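Local coordinates for phosphatidylinositol 4,5-bisphosphate-binding protein SLM1 (Saccharomyces cerevisiae, PDB 4A6F), which binds phosphatidylinositol 4,5-bisphosphate through its PH domain, the part present here, and acts with SLM2 as an effector of TORC2 and calcineurin signalling, at residues I7-L12 / K24-L29. Numbering follows the deposited sequence.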
loop_
_atom_site.group_PDB
_atom_site.type_symbol
_atom_site.label_atom_id
_atom_site.label_comp_id
_atom_site.label_asym_id
_atom_site.label_seq_id
_atom_site.Cartn_x
_atom_site.Cartn_y
_atom_site.Cartn_z
ATOM N N ILE A 7 -1.909 -7.824 -0.311
ATOM C CA ILE A 7 -0.788 -8.178 0.547
ATOM C C ILE A 7 -0.912 -9.632 0.993
ATOM O O ILE A 7 0.066 -10.380 1.012
ATOM C CB ILE A 7 -0.720 -7.251 1.776
ATOM C CG1 ILE A 7 -0.509 -5.808 1.332
ATOM C CG2 ILE A 7 0.389 -7.683 2.741
ATOM C CD1 ILE A 7 -0.674 -4.830 2.431
ATOM N N LYS A 8 -2.122 -10.035 1.352
ATOM C CA LYS A 8 -2.360 -11.412 1.758
ATOM C C LYS A 8 -3.798 -11.793 1.453
ATOM O O LYS A 8 -4.688 -10.949 1.473
ATOM C CB LYS A 8 -2.097 -11.556 3.254
ATOM C CG LYS A 8 -2.181 -12.986 3.765
ATOM C CD LYS A 8 -1.755 -13.044 5.226
ATOM C CE LYS A 8 -1.975 -14.434 5.814
ATOM N NZ LYS A 8 -1.203 -15.499 5.127
ATOM N N SER A 9 -4.027 -13.071 1.183
ATOM C CA SER A 9 -5.376 -13.544 0.954
ATOM C C SER A 9 -5.495 -14.965 1.448
ATOM O O SER A 9 -4.498 -15.681 1.564
ATOM C CB SER A 9 -5.742 -13.485 -0.533
ATOM O OG SER A 9 -4.810 -14.222 -1.315
ATOM N N GLY A 10 -6.723 -15.383 1.723
ATOM C CA GLY A 10 -6.931 -16.745 2.163
ATOM C C GLY A 10 -8.255 -16.880 2.869
ATOM O O GLY A 10 -8.920 -15.882 3.154
ATOM N N PHE A 11 -8.641 -18.121 3.146
ATOM C CA PHE A 11 -9.899 -18.370 3.837
ATOM C C PHE A 11 -9.725 -18.152 5.337
ATOM O O PHE A 11 -8.714 -18.551 5.913
ATOM C CB PHE A 11 -10.392 -19.791 3.542
ATOM C CG PHE A 11 -10.849 -19.984 2.123
ATOM C CD1 PHE A 11 -12.154 -19.712 1.771
ATOM C CD2 PHE A 11 -9.974 -20.429 1.142
ATOM C CE1 PHE A 11 -12.597 -19.885 0.454
ATOM C CE2 PHE A 11 -10.408 -20.596 -0.172
ATOM C CZ PHE A 11 -11.722 -20.323 -0.509
ATOM N N LEU A 12 -10.710 -17.496 5.952
ATOM C CA LEU A 12 -10.765 -17.331 7.411
ATOM C C LEU A 12 -12.193 -17.572 7.864
ATOM O O LEU A 12 -13.115 -17.317 7.115
ATOM C CB LEU A 12 -10.397 -15.898 7.802
ATOM C CG LEU A 12 -8.917 -15.512 7.772
ATOM C CD1 LEU A 12 -8.762 -14.021 8.064
ATOM C CD2 LEU A 12 -8.153 -16.366 8.751
ATOM N N LYS A 24 -17.169 -19.134 7.099
ATOM C CA LYS A 24 -15.926 -19.038 6.364
ATOM C C LYS A 24 -16.109 -18.122 5.157
ATOM O O LYS A 24 -17.121 -18.192 4.443
ATOM C CB LYS A 24 -15.445 -20.429 5.933
ATOM C CG LYS A 24 -14.026 -20.451 5.394
ATOM C CD LYS A 24 -13.549 -21.881 5.144
ATOM C CE LYS A 24 -14.366 -22.538 4.039
ATOM N NZ LYS A 24 -13.885 -23.918 3.748
ATOM N N GLY A 25 -15.135 -17.240 4.952
ATOM C CA GLY A 25 -15.133 -16.317 3.837
ATOM C C GLY A 25 -13.734 -16.273 3.261
ATOM O O GLY A 25 -12.792 -16.805 3.855
ATOM N N TYR A 26 -13.595 -15.655 2.091
ATOM C CA TYR A 26 -12.284 -15.507 1.483
ATOM C C TYR A 26 -11.831 -14.077 1.700
ATOM O O TYR A 26 -12.448 -13.169 1.199
ATOM C CB TYR A 26 -12.321 -15.832 -0.017
ATOM C CG TYR A 26 -10.936 -15.855 -0.631
ATOM C CD1 TYR A 26 -10.091 -16.948 -0.441
ATOM C CD2 TYR A 26 -10.466 -14.785 -1.385
ATOM C CE1 TYR A 26 -8.815 -16.976 -0.974
ATOM C CE2 TYR A 26 -9.189 -14.812 -1.940
ATOM C CZ TYR A 26 -8.372 -15.911 -1.730
ATOM O OH TYR A 26 -7.100 -15.957 -2.267
ATOM N N TYR A 27 -10.759 -13.890 2.467
ATOM C CA TYR A 27 -10.326 -12.551 2.851
ATOM C C TYR A 27 -9.146 -12.064 2.030
ATOM O O TYR A 27 -8.234 -12.838 1.700
ATOM C CB TYR A 27 -9.999 -12.512 4.356
ATOM C CG TYR A 27 -11.252 -12.601 5.192
ATOM C CD1 TYR A 27 -11.891 -13.829 5.404
ATOM C CD2 TYR A 27 -11.842 -11.456 5.709
ATOM C CE1 TYR A 27 -13.068 -13.903 6.131
ATOM C CE2 TYR A 27 -13.012 -11.526 6.454
ATOM C CZ TYR A 27 -13.619 -12.746 6.661
ATOM O OH TYR A 27 -14.791 -12.802 7.384
ATOM N N VAL A 28 -9.172 -10.773 1.709
ATOM C CA VAL A 28 -8.101 -10.143 0.969
ATOM C C VAL A 28 -7.666 -8.915 1.738
ATOM O O VAL A 28 -8.464 -8.015 2.000
ATOM C CB VAL A 28 -8.552 -9.714 -0.444
ATOM C CG1 VAL A 28 -7.428 -9.008 -1.155
ATOM C CG2 VAL A 28 -9.022 -10.946 -1.241
ATOM N N LEU A 29 -6.394 -8.897 2.098
ATOM C CA LEU A 29 -5.804 -7.773 2.811
ATOM C C LEU A 29 -5.082 -6.830 1.845
ATOM O O LEU A 29 -4.191 -7.248 1.115
ATOM C CB LEU A 29 -4.820 -8.303 3.856
ATOM C CG LEU A 29 -4.087 -7.274 4.713
ATOM C CD1 LEU A 29 -5.062 -6.440 5.564
ATOM C CD2 LEU A 29 -3.090 -7.996 5.608
HETATM O O HOH W 1 -5.110 -17.562 -1.305
#
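Residues 8-12 and 24-29, parts of strands 8-16 and 21-29, pair antiparallel in the beta hairpin that these two strands form in the PH domain, with Lys8, Gly10 and Leu12 set against Leu29, Tyr27 and Gly25 in hydrogen-bonded pairs. Leu29 N gives a short, nearly straight bond to Lys8 O (2.7 Å), and Gly10 and Tyr27 exchange two more, the one from Tyr27 N to Gly10 O measuring 2.8 Å. At the start of the first strand the register slips into a classic beta bulge: Ile7 and Lys8 both face Leu29, whose O takes a short bond from Ile7 N (2.8 Å) and only a weak one from Lys8 N.

On the face bearing Ser9, Phe11, Tyr26 and Val28, the two aromatic rings form an edge-to-face pair, their planes at 71°. Tyr26 CD1 stands over the centre of the Phe11 ring, 3.7 Å from Phe11 CZ. Because CG of Tyr26 is anti to the backbone N (chi1 -173°), its ring lies across the neighbouring strand, with Gly10 N over one face; its OH comes 3.0 Å from Ser9 OG, which is hydrogen-bonded to Glu6, and shares a water with Ser9 O, the link to that carbonyl being weak.

These are the first two strands of the PH fold, and on their other face Leu12 CB lies 3.5 Å from Tyr27 CD1, the two side chains crossing at about a right angle. Gly10 O sits at the edge of the Tyr27 ring, near its plane, while the phenol OH is hydrogen-bonded to Arg14. The C-terminal helix 103-115 packs on this face, its Trp109 touching Leu12 and Tyr27 and making a cation-pi contact with Lys8, whose chain, extended except for a bend at the last torsion, brings NZ to a hydrogen bond with Ser108.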